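Local coordinates for putative major capsid protein (Cafeteriavirus-dependent mavirus, PDB 6G44) that probably forms the icosahedral shell of the marine virophage mavirus, as its double jelly-roll major capsid protein, at residues C[148-156]-C[415-423]. Sequence-based numbering, arbitrary orientation. Where two conformers were deposited one is given.
Sequences VDEYNKIKA and FKEAIFGAG. With SO4 (sulfate ion), chain P.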
loop_
_atom_site.group_PDB
_atom_site.type_symbol
_atom_site.label_atom_id
_atom_site.label_comp_id
_atom_site.label_asym_id
_atom_site.label_seq_id
_atom_site.Cartn_x
_atom_site.Cartn_y
_atom_site.Cartn_z
ATOM N N VAL C 148 -11.777 -3.443 -8.864
ATOM C CA VAL C 148 -12.048 -3.842 -10.231
ATOM C C VAL C 148 -11.837 -5.344 -10.363
ATOM O O VAL C 148 -10.801 -5.877 -9.923
ATOM C CB VAL C 148 -11.155 -3.036 -11.201
ATOM C CG1 VAL C 148 -11.253 -3.554 -12.614
ATOM C CG2 VAL C 148 -11.490 -1.550 -11.150
ATOM N N ASP C 149 -12.790 -6.025 -10.994
ATOM C CA ASP C 149 -12.731 -7.478 -11.129
ATOM C C ASP C 149 -11.525 -7.920 -11.953
ATOM O O ASP C 149 -11.197 -7.359 -13.011
ATOM C CB ASP C 149 -13.954 -8.010 -11.872
ATOM C CG ASP C 149 -15.246 -7.836 -11.105
ATOM O OD1 ASP C 149 -15.238 -7.900 -9.883
ATOM O OD2 ASP C 149 -16.296 -7.666 -11.771
ATOM N N GLU C 150 -10.845 -8.961 -11.459
ATOM C CA GLU C 150 -9.721 -9.542 -12.176
ATOM C C GLU C 150 -10.122 -10.673 -13.091
ATOM O O GLU C 150 -9.452 -10.894 -14.104
ATOM C CB GLU C 150 -8.666 -10.031 -11.179
ATOM C CG GLU C 150 -8.063 -8.912 -10.339
ATOM C CD GLU C 150 -8.817 -8.551 -9.064
ATOM O OE1 GLU C 150 -9.871 -9.180 -8.781
ATOM O OE2 GLU C 150 -8.334 -7.631 -8.352
ATOM N N TYR C 151 -11.160 -11.417 -12.701
ATOM C CA TYR C 151 -11.584 -12.625 -13.419
ATOM C C TYR C 151 -13.062 -12.515 -13.813
ATOM O O TYR C 151 -13.796 -11.669 -13.305
ATOM C CB TYR C 151 -11.287 -13.893 -12.618
ATOM C CG TYR C 151 -9.861 -13.935 -12.134
ATOM C CD1 TYR C 151 -8.815 -14.203 -13.002
ATOM C CD2 TYR C 151 -9.537 -13.613 -10.832
ATOM C CE1 TYR C 151 -7.508 -14.171 -12.564
ATOM C CE2 TYR C 151 -8.223 -13.563 -10.390
ATOM C CZ TYR C 151 -7.219 -13.835 -11.273
ATOM O OH TYR C 151 -5.916 -13.766 -10.810
ATOM N N ASN C 152 -13.494 -13.416 -14.686
ATOM C CA ASN C 152 -14.821 -13.317 -15.258
ATOM C C ASN C 152 -15.918 -14.016 -14.432
ATOM O O ASN C 152 -17.079 -14.011 -14.856
ATOM C CB ASN C 152 -14.804 -13.804 -16.711
ATOM C CG ASN C 152 -14.730 -15.308 -16.840
ATOM O OD1 ASN C 152 -14.329 -16.025 -15.930
ATOM N ND2 ASN C 152 -15.094 -15.795 -18.029
ATOM N N LYS C 153 -15.555 -14.604 -13.294
ATOM C CA LYS C 153 -16.494 -15.182 -12.343
ATOM C C LYS C 153 -16.039 -14.874 -10.931
ATOM O O LYS C 153 -14.825 -14.807 -10.646
ATOM C CB LYS C 153 -16.560 -16.692 -12.463
ATOM C CG LYS C 153 -17.089 -17.226 -13.772
ATOM C CD LYS C 153 -17.383 -18.698 -13.602
ATOM C CE LYS C 153 -17.854 -19.361 -14.875
ATOM N NZ LYS C 153 -17.264 -20.708 -14.834
ATOM N N ILE C 154 -17.011 -14.734 -10.035
ATOM C CA ILE C 154 -16.772 -14.480 -8.616
ATOM C C ILE C 154 -17.476 -15.569 -7.841
ATOM O O ILE C 154 -18.642 -15.876 -8.129
ATOM C CB ILE C 154 -17.355 -13.106 -8.210
ATOM C CG1 ILE C 154 -16.584 -11.977 -8.884
ATOM C CG2 ILE C 154 -17.368 -12.939 -6.699
ATOM C CD1 ILE C 154 -17.330 -10.645 -8.925
ATOM N N LYS C 155 -16.802 -16.186 -6.882
ATOM C CA LYS C 155 -17.392 -17.257 -6.062
ATOM C C LYS C 155 -17.073 -17.039 -4.606
ATOM O O LYS C 155 -15.942 -16.674 -4.255
ATOM C CB LYS C 155 -16.854 -18.619 -6.483
ATOM C CG LYS C 155 -17.133 -18.972 -7.937
ATOM C CD LYS C 155 -16.752 -20.423 -8.275
ATOM C CE LYS C 155 -15.274 -20.722 -8.046
ATOM N NZ LYS C 155 -14.937 -22.096 -8.538
ATOM N N ALA C 156 -18.058 -17.252 -3.732
ATOM C CA ALA C 156 -17.825 -17.148 -2.288
ATOM C C ALA C 156 -16.841 -18.171 -1.723
ATOM O O ALA C 156 -16.291 -17.950 -0.676
ATOM C CB ALA C 156 -19.157 -17.196 -1.522
ATOM N N PHE C 415 -15.965 -26.875 -19.105
ATOM C CA PHE C 415 -16.257 -25.545 -19.582
ATOM C C PHE C 415 -17.007 -24.716 -18.540
ATOM O O PHE C 415 -16.649 -23.550 -18.270
ATOM C CB PHE C 415 -17.080 -25.569 -20.872
ATOM C CG PHE C 415 -17.470 -24.203 -21.313
ATOM C CD1 PHE C 415 -16.500 -23.353 -21.792
ATOM C CD2 PHE C 415 -18.762 -23.716 -21.150
ATOM C CE1 PHE C 415 -16.805 -22.070 -22.167
ATOM C CE2 PHE C 415 -19.081 -22.419 -21.523
ATOM C CZ PHE C 415 -18.097 -21.591 -22.032
ATOM N N LYS C 416 -18.055 -25.307 -17.958
ATOM C CA LYS C 416 -18.899 -24.605 -16.979
ATOM C C LYS C 416 -18.084 -24.099 -15.779
ATOM O O LYS C 416 -18.412 -23.058 -15.209
ATOM C CB LYS C 416 -20.028 -25.537 -16.505
ATOM C CG LYS C 416 -21.030 -24.925 -15.537
ATOM C CD LYS C 416 -22.247 -25.835 -15.307
ATOM C CE LYS C 416 -21.893 -27.194 -14.702
ATOM N NZ LYS C 416 -21.132 -27.102 -13.420
ATOM N N GLU C 417 -17.053 -24.840 -15.403
ATOM C CA GLU C 417 -16.237 -24.499 -14.236
ATOM C C GLU C 417 -15.042 -23.605 -14.545
ATOM O O GLU C 417 -14.446 -23.074 -13.611
ATOM C CB GLU C 417 -15.780 -25.771 -13.540
ATOM C CG GLU C 417 -16.987 -26.549 -12.992
ATOM C CD GLU C 417 -16.626 -27.759 -12.169
ATOM O OE1 GLU C 417 -15.518 -27.794 -11.597
ATOM O OE2 GLU C 417 -17.470 -28.683 -12.096
ATOM N N ALA C 418 -14.708 -23.425 -15.818
ATOM C CA ALA C 418 -13.517 -22.647 -16.180
ATOM C C ALA C 418 -13.743 -21.169 -15.875
ATOM O O ALA C 418 -14.839 -20.612 -16.099
ATOM C CB ALA C 418 -13.203 -22.818 -17.648
ATOM N N ILE C 419 -12.682 -20.543 -15.377
ATOM C CA ILE C 419 -12.635 -19.111 -15.097
ATOM C C ILE C 419 -11.488 -18.500 -15.877
ATOM O O ILE C 419 -10.397 -19.073 -15.906
ATOM C CB ILE C 419 -12.442 -18.863 -13.596
ATOM C CG1 ILE C 419 -13.651 -19.403 -12.831
ATOM C CG2 ILE C 419 -12.295 -17.360 -13.303
ATOM C CD1 ILE C 419 -13.494 -19.445 -11.350
ATOM N N PHE C 420 -11.742 -17.335 -16.460
ATOM C CA PHE C 420 -10.769 -16.596 -17.280
ATOM C C PHE C 420 -10.489 -15.222 -16.737
ATOM O O PHE C 420 -11.323 -14.618 -16.040
ATOM C CB PHE C 420 -11.226 -16.503 -18.740
ATOM C CG PHE C 420 -11.348 -17.845 -19.391
ATOM C CD1 PHE C 420 -12.525 -18.583 -19.292
ATOM C CD2 PHE C 420 -10.283 -18.380 -20.090
ATOM C CE1 PHE C 420 -12.610 -19.843 -19.852
ATOM C CE2 PHE C 420 -10.366 -19.645 -20.653
ATOM C CZ PHE C 420 -11.530 -20.370 -20.538
ATOM N N GLY C 421 -9.312 -14.705 -17.067
ATOM C CA GLY C 421 -9.059 -13.295 -16.803
ATOM C C GLY C 421 -10.105 -12.423 -17.464
ATOM O O GLY C 421 -10.642 -12.759 -18.536
ATOM N N ALA C 422 -10.392 -11.277 -16.852
ATOM C CA ALA C 422 -11.420 -10.389 -17.397
ATOM C C ALA C 422 -11.059 -9.873 -18.781
ATOM O O ALA C 422 -11.946 -9.537 -19.568
ATOM C CB ALA C 422 -11.684 -9.219 -16.467
ATOM N N GLY C 423 -9.765 -9.778 -19.066
ATOM C CA GLY C 423 -9.278 -9.414 -20.397
ATOM C C GLY C 423 -8.599 -8.054 -20.433
ATOM O O GLY C 423 -8.348 -7.447 -19.400
HETATM S S SO4 P . -11.321 -22.055 -8.478
HETATM O O1 SO4 P . -12.242 -22.545 -9.520
HETATM O O2 SO4 P . -10.066 -22.856 -8.477
HETATM O O3 SO4 P . -10.989 -20.617 -8.668
HETATM O O4 SO4 P . -12.066 -22.196 -7.190
HETATM O O HOH W 1 -15.855 -18.630 -17.872
HETATM O O HOH W 2 -15.753 -22.460 -11.188
#
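Asn152 grips Phe420 twice. Its backbone N donates to Phe420 O (2.8 Å) almost straight down that carbonyl's C=O axis, while its side-chain OD1 takes the hydrogen of Phe420 N (2.9 Å, 173° at the hydrogen), with the donor well above the amide plane. A chi1 of 76° sets CG between the backbone N and the carbonyl carbon, which brings OD1 to Phe420 N. That amide then runs beside the Phe420 side chain, perpendicular to the ring, with ND2 near the ring edge; water 1 ties ND2 to Ala418 O, and Gln352 also holds ND2. Next along, Ala422 N donates to Glu150 O (2.9 Å). The two backbone bonds flank Tyr151 and Gly421, making them a single antiparallel, non-hydrogen-bonded bridge. Phe420 O also lies 3.3 Å from Tyr151 CA, a CA-H...O contact, and sits at the edge of the tyrosine ring.

Ile419 makes the apolar part of the contact: its CG2 meets Tyr151 CB at 3.7 Å, and its CG1 lies against the aliphatic part of Lys153. In one of its two conformers, Lys153 reaches past it and NZ donates to both Lys416 O (2.6 Å) and Ala418 O (2.7 Å), each approached from above its carbonyl plane. Lys155 NZ donates to O1 of a sulfate, probably from the crystallisation liquor, and through water 2 reaches Glu417 O; Lys93 and Thr167 of the second subunit hold the same ion.

Farther out, Tyr151 OH is bound by Ser392 and Arg390, and Glu150 by Asn160 and Lys389. Asn400 holds Ile419 N and Glu417 O. Here a long loop pairs briefly with the segment leading into strand 425-428, a single antiparallel bridge that probably joins the two jelly rolls of the double jelly-roll capsid fold.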